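Long-range contacts in beta-lactamase (Nostoc sp., PDB 6NHS), which probably hydrolyses the beta-lactam ring of penicillin-type antibiotics, as expected of a class D serine beta-lactamase: residues L31-S36 with I246-R251; V135-L140 with L157-K162; P212-F217 with N233-N238. All blocks are in the same frame, centred on the assembly; numbering follows the deposited sequence.

Contacts 1 and 3 share the six-stranded antiparallel sheet, and their centres lie about 10 Å apart. Strand 35-41 of contact 1 pairs with strand 226-236 of contact 3: Ser36 N lies 2.7 Å from Asn233 O, and Lys34 O lies 2.9 Å from Asp235 N. Contact 2 belongs to the helical part, with its centre about 22 Å from that of contact 1 and about 18 Å from that of contact 3. It still reaches the sheet, because Ile159 O packs 3.6 Å from Trp216 CZ2. The side chain of Trp216 also lies near, without touching, Ser63, Lys66 and Lys203, which probably form the serine active site of this family.

Contact 1: residues L31-S36 with I246-R251; sequences LGIKGS and IEVTRR
The C-terminal helix 239-255 lies on the sheet in the beta-lactamase and penicillin-binding-protein fold. Here its Val248 side meets the turn that leads from the N-terminal helix 25-30 into the first strand, 35-41. Leu31 and Ile33 face the helix and meet Val248 at one methyl group. CG1 of Val248 takes both partners: Leu31 CD1 at 3.5 Å, a tight carbon contact, and Ile33 CD1 at the same distance. Ile33 and Val248 reach toward each other tip to tip, while Leu31 comes to the valine at a slant. CG1 of Val248 stands anti to its carbonyl carbon (chi1 -59°), which turns it toward the Leu31 and Ile33 methyls.

Gly32, between the two apolar residues, has positive phi. It is the C-prime residue of a Schellman motif that ends helix 25-30, with Ile33 N bonded to Phe28 O and Gly32 N to Asn29 O. Lys34, just before the strand, and Ser36 in it make backbone hydrogen bonds with Asp235 and Asn233. Phe28 adds to the same apolar patch by touching both Ile33 and Val248. Ile33 also rests on Ile234 of the sheet.

At the outer border Leu31 meets the side chains of two charged residues. Leu31 CD1 lies 3.9 Å from Glu247 CG, and the two side chains cross at about a right angle. The other leucine methyl, CD2, sits over one face of the Arg251 guanidinium, offset toward its rim, 3.7 Å from Arg251 NH2. Glu247, one helical turn earlier, holds that flat group by a salt bridge, which probably limits its rotation. Arg251 NE donates to Glu247 OE2 at 2.8 Å. The bond is nearly straight (177°), lies in the guanidinium plane, and uses the anti lone pair of OE2.

Contact 2: residues V135-L140 with L157-K162; sequences VGYGNL and LQITPK. With EDO (1,2-ethanediol), chain F.
Tyr137 packs its ring against Ile159 and Leu157 just after the end of helix 125-135. Gly136, with positive phi, is the C-prime residue of the Schellman motif that closes that helix. It turns the chain so that Tyr137 enters the core. Tyr137 CG is anti to the backbone N (chi1 -175°), which carries it toward Ile159 and Leu157. Ile159 CD1 makes a CH-pi contact over one face, 3.8 Å from the Tyr137 ring centroid and 20° off the normal. Leu157 CD2 approaches Tyr137 CE1 obliquely at 3.8 Å.

Gly138 is the second residue of a type II' turn from Tyr137 to Leu140, closed by Leu140 N to Tyr137 O. Its CA lies 3.4 Å from Gln158 O in a CA-H...O contact and 3.7 Å from Ile159 CG1. Even a CB at this CA would run into Gln158 O.

Asn139 ties the turn to the backbone of Gln158 by two hydrogen bonds. Asn139 N donates to Gln158 O at 2.8 Å, nearly along the C=O axis. Gln158 N donates to Asn139 OD1 at 3.0 Å; the bond is nearly straight at hydrogen, but the donor stands above the plane of the side-chain carbonyl. Asn139 ND2 is bonded to Pro156 O, so one amide grips two neighbouring peptides. Leu157 CD1 packs 3.2 Å from Asn139 OD1. Leu140 O takes a weak bond from the 1,2-ethanediol, probably a crystallisation additive.

Thr160 is the N-cap of helix 161-172, with OG1 hydrogen-bonded to Gln163 N. The contact thus joins the end of helix 125-135 to the start of helix 161-172. Phe167 of the latter and Phe65 meet the Tyr137 ring edge-to-face, and Phe68 meets it inclined. Helix 65-76, with both Phe65 and Phe68, also carries Lys66 of the probable SxxK motif.

Contact 3: residues P212-F217 with N233-N238; sequences PNIGWF and NIDIRN
Strands 213-217 and 233-236 run antiparallel, with their short axes at 144° and 4.5 Å apart at closest approach. Gly215 and Ile234 form a hydrogen-bonded pair: Gly215 N to Ile234 O at 2.8 Å and Ile234 N to Gly215 O at 2.9 Å. Asn213 and Ile236 are the next such pair. Ile236 N donates to Asn213 O at 2.8 Å, and a water bridges Asn213 N and Ile236 O.

On one face Gly215 lies beneath isoleucine chains. Ile236 CD1 comes 3.6 Å from Gly215 CA, and a CB there would clash with both Ile234 and Ile236. Asn213 CB packs on Ile236 CB, while its amide is bonded to Val210 O and Trp206 NE1.

On the other face Asn233 points its amide at Trp216. Asn233 ND2 stands over one face of the indole, 3.3 Å from Trp216 CZ2, and the two planes are 85° apart. Asn233 CG is anti to the backbone N (chi1 -173°), which carries it across toward strand 213-217. Arg54 NE bonds to Asn233 OD1, and Trp216 NE1 is hydrogen-bonded to Leu60 O, so both polar ends are held from outside. Ile214 CG2 packs 3.5 Å from Asn233 ND2. At the end of the strands Pro212, after a cis peptide, lays its CG 3.4 Å from NH1 of the poorly ordered Arg237. Asp235 OD2 has a salt bridge to Arg237 NH2 whose hydrogen bond is weak, and OD1 has one to Arg54.

These segments are the open ends of the beta hairpin 213-223 and 226-236, in the central antiparallel sheet of the serine beta-lactamase and penicillin-binding-protein fold, flanked by helix 239-255 on the Phe217 and Ile234 side.

Contact 1: residues L31-S36 with I246-R251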
loop_
_atom_site.group_PDB
_atom_site.type_symbol
_atom_site.label_atom_id
_atom_site.label_comp_id
_atom_site.label_asym_id
_atom_site.label_seq_id
_atom_site.Cartn_x
_atom_site.Cartn_y
_atom_site.Cartn_z
ATOM N N LEU A 31 -21.037 -8.577 -1.077
ATOM C CA LEU A 31 -20.904 -7.171 -1.429
ATOM C C LEU A 31 -20.982 -6.921 -2.929
ATOM O O LEU A 31 -20.913 -5.762 -3.349
ATOM C CB LEU A 31 -19.588 -6.623 -0.877
ATOM C CG LEU A 31 -19.476 -6.769 0.640
ATOM C CD1 LEU A 31 -18.099 -6.386 1.125
ATOM C CD2 LEU A 31 -20.543 -5.930 1.344
ATOM N N GLY A 32 -21.126 -7.969 -3.737
ATOM C CA GLY A 32 -21.281 -7.795 -5.170
ATOM C C GLY A 32 -20.069 -7.225 -5.871
ATOM O O GLY A 32 -20.220 -6.485 -6.849
ATOM N N ILE A 33 -18.866 -7.549 -5.405
ATOM C CA ILE A 33 -17.649 -7.032 -6.016
ATOM C C ILE A 33 -16.815 -8.194 -6.543
ATOM O O ILE A 33 -16.841 -9.307 -6.006
ATOM C CB ILE A 33 -16.822 -6.167 -5.037
ATOM C CG1 ILE A 33 -15.999 -7.048 -4.103
ATOM C CG2 ILE A 33 -17.729 -5.249 -4.217
ATOM C CD1 ILE A 33 -15.152 -6.267 -3.147
ATOM N N LYS A 34 -16.080 -7.925 -7.617
ATOM C CA LYS A 34 -15.134 -8.869 -8.185
ATOM C C LYS A 34 -13.739 -8.512 -7.699
ATOM O O LYS A 34 -13.359 -7.336 -7.705
ATOM C CB LYS A 34 -15.187 -8.845 -9.712
ATOM C CG LYS A 34 -16.548 -9.196 -10.285
ATOM C CD LYS A 34 -16.491 -9.305 -11.799
ATOM C CE LYS A 34 -17.840 -9.708 -12.381
ATOM N NZ LYS A 34 -17.780 -9.831 -13.866
ATOM N N GLY A 35 -12.982 -9.515 -7.269
ATOM C CA GLY A 35 -11.624 -9.246 -6.826
ATOM C C GLY A 35 -10.978 -10.457 -6.193
ATOM O O GLY A 35 -11.380 -11.599 -6.440
ATOM N N SER A 36 -9.978 -10.189 -5.360
ATOM C CA SER A 36 -9.173 -11.245 -4.768
ATOM C C SER A 36 -8.650 -10.784 -3.420
ATOM O O SER A 36 -8.652 -9.590 -3.099
ATOM C CB SER A 36 -7.996 -11.626 -5.671
ATOM O OG SER A 36 -7.154 -10.505 -5.888
ATOM N N ILE A 246 -11.701 -2.108 2.236
ATOM C CA ILE A 246 -11.391 -2.436 3.622
ATOM C C ILE A 246 -12.382 -3.454 4.174
ATOM O O ILE A 246 -12.005 -4.353 4.933
ATOM C CB ILE A 246 -11.350 -1.142 4.456
ATOM C CG1 ILE A 246 -10.107 -0.329 4.074
ATOM C CG2 ILE A 246 -11.380 -1.444 5.950
ATOM C CD1 ILE A 246 -10.019 1.014 4.717
ATOM N N GLU A 247 -13.654 -3.354 3.774
ATOM C CA GLU A 247 -14.679 -4.226 4.339
ATOM C C GLU A 247 -14.433 -5.694 3.993
ATOM O O GLU A 247 -14.616 -6.572 4.846
ATOM C CB GLU A 247 -16.061 -3.774 3.870
ATOM C CG GLU A 247 -17.226 -4.547 4.482
ATOM C CD GLU A 247 -17.293 -4.437 5.999
ATOM O OE1 GLU A 247 -16.738 -3.475 6.564
ATOM O OE2 GLU A 247 -17.900 -5.327 6.628
ATOM N N VAL A 248 -14.022 -5.993 2.755
ATOM C CA VAL A 248 -13.769 -7.402 2.447
ATOM C C VAL A 248 -12.536 -7.888 3.186
ATOM O O VAL A 248 -12.467 -9.059 3.581
ATOM C CB VAL A 248 -13.638 -7.669 0.933
ATOM C CG1 VAL A 248 -14.883 -7.255 0.207
ATOM C CG2 VAL A 248 -12.419 -6.986 0.352
ATOM N N THR A 249 -11.548 -7.012 3.387
ATOM C CA THR A 249 -10.400 -7.377 4.206
ATOM C C THR A 249 -10.837 -7.688 5.633
ATOM O O THR A 249 -10.444 -8.711 6.206
ATOM C CB THR A 249 -9.363 -6.251 4.186
ATOM O OG1 THR A 249 -9.064 -5.900 2.830
ATOM C CG2 THR A 249 -8.080 -6.698 4.867
ATOM N N ARG A 250 -11.676 -6.820 6.213
ATOM C CA ARG A 250 -12.202 -7.048 7.557
ATOM C C ARG A 250 -12.925 -8.382 7.651
ATOM O O ARG A 250 -12.666 -9.184 8.554
ATOM C CB ARG A 250 -13.169 -5.930 7.957
ATOM C CG ARG A 250 -12.564 -4.586 8.172
ATOM C CD ARG A 250 -13.583 -3.667 8.846
ATOM N NE ARG A 250 -12.953 -2.405 9.181
ATOM C CZ ARG A 250 -12.252 -2.211 10.289
ATOM N NH1 ARG A 250 -11.695 -1.030 10.515
ATOM N NH2 ARG A 250 -12.134 -3.193 11.177
ATOM N N ARG A 251 -13.864 -8.619 6.734
ATOM C CA ARG A 251 -14.654 -9.843 6.789
ATOM C C ARG A 251 -13.782 -11.073 6.580
ATOM O O ARG A 251 -14.037 -12.129 7.171
ATOM C CB ARG A 251 -15.777 -9.786 5.754
ATOM C CG ARG A 251 -16.728 -8.619 5.974
ATOM C CD ARG A 251 -17.949 -8.721 5.086
ATOM N NE ARG A 251 -18.837 -7.574 5.253
ATOM C CZ ARG A 251 -20.092 -7.530 4.817
ATOM N NH1 ARG A 251 -20.616 -8.578 4.194
ATOM N NH2 ARG A 251 -20.825 -6.441 5.013
#

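Contact 2: residues V135-L140 with L157-K162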
loop_
_atom_site.group_PDB
_atom_site.type_symbol
_atom_site.label_atom_id
_atom_site.label_comp_id
_atom_site.label_asym_id
_atom_site.label_seq_id
_atom_site.Cartn_x
_atom_site.Cartn_y
_atom_site.Cartn_z
ATOM N N VAL A 135 15.112 -3.659 -3.872
ATOM C CA VAL A 135 13.989 -4.233 -3.133
ATOM C C VAL A 135 13.277 -5.300 -3.958
ATOM O O VAL A 135 12.688 -6.239 -3.401
ATOM C CB VAL A 135 13.027 -3.104 -2.705
ATOM C CG1 VAL A 135 11.718 -3.660 -2.152
ATOM C CG2 VAL A 135 13.698 -2.205 -1.672
ATOM N N GLY A 136 13.322 -5.190 -5.281
ATOM C CA GLY A 136 12.553 -6.087 -6.121
ATOM C C GLY A 136 11.079 -5.754 -6.153
ATOM O O GLY A 136 10.244 -6.664 -6.126
ATOM N N TYR A 137 10.730 -4.466 -6.230
ATOM C CA TYR A 137 9.346 -4.033 -6.048
ATOM C C TYR A 137 8.560 -4.184 -7.348
ATOM O O TYR A 137 8.876 -3.527 -8.345
ATOM C CB TYR A 137 9.306 -2.579 -5.573
ATOM C CG TYR A 137 7.906 -2.096 -5.250
ATOM C CD1 TYR A 137 7.105 -1.526 -6.232
ATOM C CD2 TYR A 137 7.383 -2.231 -3.971
ATOM C CE1 TYR A 137 5.820 -1.092 -5.951
ATOM C CE2 TYR A 137 6.091 -1.794 -3.676
ATOM C CZ TYR A 137 5.322 -1.216 -4.676
ATOM O OH TYR A 137 4.039 -0.783 -4.410
ATOM N N GLY A 138 7.523 -5.023 -7.331
ATOM C CA GLY A 138 6.615 -5.114 -8.471
ATOM C C GLY A 138 7.317 -5.529 -9.752
ATOM O O GLY A 138 8.212 -6.383 -9.751
ATOM N N ASN A 139 6.912 -4.914 -10.870
ATOM C CA ASN A 139 7.509 -5.201 -12.173
ATOM C C ASN A 139 8.760 -4.371 -12.450
ATOM O O ASN A 139 9.256 -4.384 -13.581
ATOM C CB ASN A 139 6.481 -5.006 -13.299
ATOM C CG ASN A 139 6.143 -3.532 -13.567
ATOM O OD1 ASN A 139 6.558 -2.641 -12.839
ATOM N ND2 ASN A 139 5.367 -3.286 -14.618
ATOM N N LEU A 140 9.263 -3.637 -11.451
ATOM C CA LEU A 140 10.584 -3.010 -11.468
ATOM C C LEU A 140 10.724 -1.884 -12.489
ATOM O O LEU A 140 11.848 -1.486 -12.807
ATOM C CB LEU A 140 11.692 -4.045 -11.720
ATOM C CG LEU A 140 11.659 -5.350 -10.924
ATOM C CD1 LEU A 140 12.802 -6.254 -11.375
ATOM C CD2 LEU A 140 11.751 -5.069 -9.446
ATOM N N LEU A 157 4.823 1.302 -13.790
ATOM C CA LEU A 157 4.985 0.442 -12.620
ATOM C C LEU A 157 3.695 -0.312 -12.322
ATOM O O LEU A 157 2.615 0.284 -12.251
ATOM C CB LEU A 157 5.398 1.260 -11.395
ATOM C CG LEU A 157 5.671 0.437 -10.132
ATOM C CD1 LEU A 157 6.821 -0.545 -10.390
ATOM C CD2 LEU A 157 5.984 1.340 -8.931
ATOM N N GLN A 158 3.806 -1.629 -12.155
ATOM C CA GLN A 158 2.681 -2.451 -11.731
ATOM C C GLN A 158 3.170 -3.463 -10.701
ATOM O O GLN A 158 4.372 -3.710 -10.564
ATOM C CB GLN A 158 2.016 -3.157 -12.919
ATOM C CG GLN A 158 1.438 -2.208 -13.972
ATOM C CD GLN A 158 0.732 -2.950 -15.089
ATOM O OE1 GLN A 158 -0.167 -3.742 -14.845
ATOM N NE2 GLN A 158 1.146 -2.701 -16.323
ATOM N N ILE A 159 2.221 -4.046 -9.967
ATOM C CA ILE A 159 2.551 -5.000 -8.916
ATOM C C ILE A 159 1.383 -5.964 -8.745
ATOM O O ILE A 159 0.218 -5.593 -8.916
ATOM C CB ILE A 159 2.899 -4.264 -7.594
ATOM C CG1 ILE A 159 3.484 -5.224 -6.560
ATOM C CG2 ILE A 159 1.666 -3.535 -7.022
ATOM C CD1 ILE A 159 4.134 -4.519 -5.403
ATOM N N THR A 160 1.706 -7.234 -8.433
ATOM C CA THR A 160 0.685 -8.228 -8.137
ATOM C C THR A 160 0.390 -8.250 -6.642
ATOM O O THR A 160 1.202 -7.802 -5.831
ATOM C CB THR A 160 1.144 -9.619 -8.584
ATOM O OG1 THR A 160 2.096 -10.123 -7.640
ATOM C CG2 THR A 160 1.779 -9.577 -9.988
ATOM N N PRO A 161 -0.769 -8.769 -6.236
ATOM C CA PRO A 161 -1.014 -8.921 -4.788
ATOM C C PRO A 161 0.027 -9.792 -4.098
ATOM O O PRO A 161 0.450 -9.469 -2.981
ATOM C CB PRO A 161 -2.418 -9.542 -4.735
ATOM C CG PRO A 161 -3.073 -9.103 -6.010
ATOM C CD PRO A 161 -1.965 -9.073 -7.042
ATOM N N LYS A 162 0.461 -10.883 -4.744
ATOM C CA LYS A 162 1.549 -11.698 -4.201
ATOM C C LYS A 162 2.806 -10.870 -3.950
ATOM O O LYS A 162 3.476 -11.045 -2.927
ATOM C CB LYS A 162 1.873 -12.858 -5.150
ATOM C CG LYS A 162 1.001 -14.079 -4.973
ATOM C CD LYS A 162 1.418 -15.188 -5.924
ATOM C CE LYS A 162 0.767 -16.497 -5.553
ATOM N NZ LYS A 162 1.106 -17.556 -6.532
HETATM C C1 EDO F . 12.026 0.940 -16.552
HETATM O O1 EDO F . 10.744 1.420 -16.979
HETATM C C2 EDO F . 12.680 1.948 -15.612
HETATM O O2 EDO F . 12.928 1.331 -14.340
#

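Contact 3: residues P212-F217 with N233-N238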
loop_
_atom_site.group_PDB
_atom_site.type_symbol
_atom_site.label_atom_id
_atom_site.label_comp_id
_atom_site.label_asym_id
_atom_site.label_seq_id
_atom_site.Cartn_x
_atom_site.Cartn_y
_atom_site.Cartn_z
ATOM N N PRO A 212 -11.863 -1.469 -15.671
ATOM C CA PRO A 212 -12.438 -0.825 -14.485
ATOM C C PRO A 212 -11.377 -0.266 -13.540
ATOM O O PRO A 212 -10.219 -0.676 -13.624
ATOM C CB PRO A 212 -13.210 -1.963 -13.815
ATOM C CG PRO A 212 -12.477 -3.184 -14.216
ATOM C CD PRO A 212 -12.025 -2.931 -15.630
ATOM N N ASN A 213 -11.762 0.670 -12.676
ATOM C CA ASN A 213 -10.842 1.133 -11.648
ATOM C C ASN A 213 -10.420 -0.040 -10.771
ATOM O O ASN A 213 -11.147 -1.024 -10.620
ATOM C CB ASN A 213 -11.491 2.219 -10.786
ATOM C CG ASN A 213 -11.720 3.519 -11.539
ATOM O OD1 ASN A 213 -12.216 4.480 -10.969
ATOM N ND2 ASN A 213 -11.356 3.555 -12.817
ATOM N N ILE A 214 -9.232 0.064 -10.186
ATOM C CA ILE A 214 -8.677 -0.989 -9.343
ATOM C C ILE A 214 -8.594 -0.471 -7.914
ATOM O O ILE A 214 -8.064 0.621 -7.674
ATOM C CB ILE A 214 -7.297 -1.445 -9.846
ATOM C CG1 ILE A 214 -7.414 -2.015 -11.263
ATOM C CG2 ILE A 214 -6.676 -2.456 -8.884
ATOM C CD1 ILE A 214 -8.271 -3.263 -11.353
ATOM N N GLY A 215 -9.113 -1.251 -6.972
ATOM C CA GLY A 215 -9.057 -0.920 -5.557
ATOM C C GLY A 215 -8.051 -1.821 -4.839
ATOM O O GLY A 215 -7.986 -3.014 -5.112
ATOM N N TRP A 216 -7.295 -1.228 -3.925
ATOM C CA TRP A 216 -6.327 -1.961 -3.122
ATOM C C TRP A 216 -6.577 -1.731 -1.637
ATOM O O TRP A 216 -6.988 -0.643 -1.222
ATOM C CB TRP A 216 -4.894 -1.508 -3.372
ATOM C CG TRP A 216 -4.186 -1.870 -4.630
ATOM C CD1 TRP A 216 -3.944 -1.048 -5.693
ATOM C CD2 TRP A 216 -3.513 -3.099 -4.912
ATOM N NE1 TRP A 216 -3.190 -1.701 -6.636
ATOM C CE2 TRP A 216 -2.913 -2.964 -6.183
ATOM C CE3 TRP A 216 -3.383 -4.316 -4.226
ATOM C CZ2 TRP A 216 -2.193 -4.001 -6.787
ATOM C CZ3 TRP A 216 -2.661 -5.342 -4.825
ATOM C CH2 TRP A 216 -2.079 -5.177 -6.097
ATOM N N PHE A 217 -6.255 -2.746 -0.834
ATOM C CA PHE A 217 -5.932 -2.548 0.579
ATOM C C PHE A 217 -4.872 -3.582 0.933
ATOM O O PHE A 217 -5.140 -4.787 0.857
ATOM C CB PHE A 217 -7.168 -2.688 1.474
ATOM C CG PHE A 217 -6.928 -2.313 2.922
ATOM C CD1 PHE A 217 -6.229 -1.157 3.253
ATOM C CD2 PHE A 217 -7.416 -3.108 3.951
ATOM C CE1 PHE A 217 -6.012 -0.807 4.583
ATOM C CE2 PHE A 217 -7.211 -2.758 5.288
ATOM C CZ PHE A 217 -6.508 -1.607 5.600
ATOM N N ASN A 233 -7.468 -6.823 -3.636
ATOM C CA ASN A 233 -7.490 -6.183 -4.946
ATOM C C ASN A 233 -8.866 -6.401 -5.554
ATOM O O ASN A 233 -9.296 -7.548 -5.695
ATOM C CB ASN A 233 -6.397 -6.760 -5.852
ATOM C CG ASN A 233 -6.267 -6.014 -7.156
ATOM O OD1 ASN A 233 -7.068 -6.200 -8.070
ATOM N ND2 ASN A 233 -5.248 -5.160 -7.251
ATOM N N ILE A 234 -9.561 -5.313 -5.900
ATOM C CA ILE A 234 -10.931 -5.411 -6.393
ATOM C C ILE A 234 -11.126 -4.521 -7.615
ATOM O O ILE A 234 -10.362 -3.588 -7.868
ATOM C CB ILE A 234 -11.973 -5.025 -5.315
ATOM C CG1 ILE A 234 -11.876 -3.525 -5.002
ATOM C CG2 ILE A 234 -11.784 -5.853 -4.062
ATOM C CD1 ILE A 234 -13.066 -2.981 -4.210
ATOM N N ASP A 235 -12.185 -4.823 -8.365
ATOM C CA ASP A 235 -12.715 -3.895 -9.353
ATOM C C ASP A 235 -13.575 -2.842 -8.662
ATOM O O ASP A 235 -14.394 -3.162 -7.796
ATOM C CB ASP A 235 -13.569 -4.628 -10.390
ATOM C CG ASP A 235 -12.760 -5.535 -11.300
ATOM O OD1 ASP A 235 -11.514 -5.522 -11.233
ATOM O OD2 ASP A 235 -13.392 -6.264 -12.090
ATOM N N ILE A 236 -13.403 -1.584 -9.057
ATOM C CA ILE A 236 -14.262 -0.493 -8.605
ATOM C C ILE A 236 -15.021 0.022 -9.820
ATOM O O ILE A 236 -14.425 0.605 -10.735
ATOM C CB ILE A 236 -13.462 0.631 -7.930
ATOM C CG1 ILE A 236 -12.841 0.132 -6.627
ATOM C CG2 ILE A 236 -14.357 1.845 -7.663
ATOM C CD1 ILE A 236 -12.016 1.181 -5.911
ATOM N N ARG A 237 -16.336 -0.197 -9.843
ATOM C CA ARG A 237 -17.167 0.271 -10.944
ATOM C C ARG A 237 -18.180 1.327 -10.526
ATOM O O ARG A 237 -18.852 1.897 -11.393
ATOM C CB ARG A 237 -17.883 -0.913 -11.612
ATOM C CG ARG A 237 -16.986 -1.659 -12.600
ATOM C CD ARG A 237 -17.676 -2.860 -13.223
ATOM N NE ARG A 237 -17.356 -4.095 -12.514
ATOM C CZ ARG A 237 -16.354 -4.906 -12.840
ATOM N NH1 ARG A 237 -15.573 -4.613 -13.872
ATOM N NH2 ARG A 237 -16.135 -6.011 -12.138
ATOM N N ASN A 238 -18.305 1.597 -9.230
ATOM C CA ASN A 238 -19.009 2.765 -8.727
ATOM C C ASN A 238 -18.368 3.139 -7.400
ATOM O O ASN A 238 -17.564 2.385 -6.845
ATOM C CB ASN A 238 -20.515 2.513 -8.581
ATOM C CG ASN A 238 -20.824 1.306 -7.722
ATOM O OD1 ASN A 238 -20.733 1.363 -6.495
ATOM N ND2 ASN A 238 -21.204 0.205 -8.363
HETATM O O HOH W 1 -14.446 1.584 -13.508
#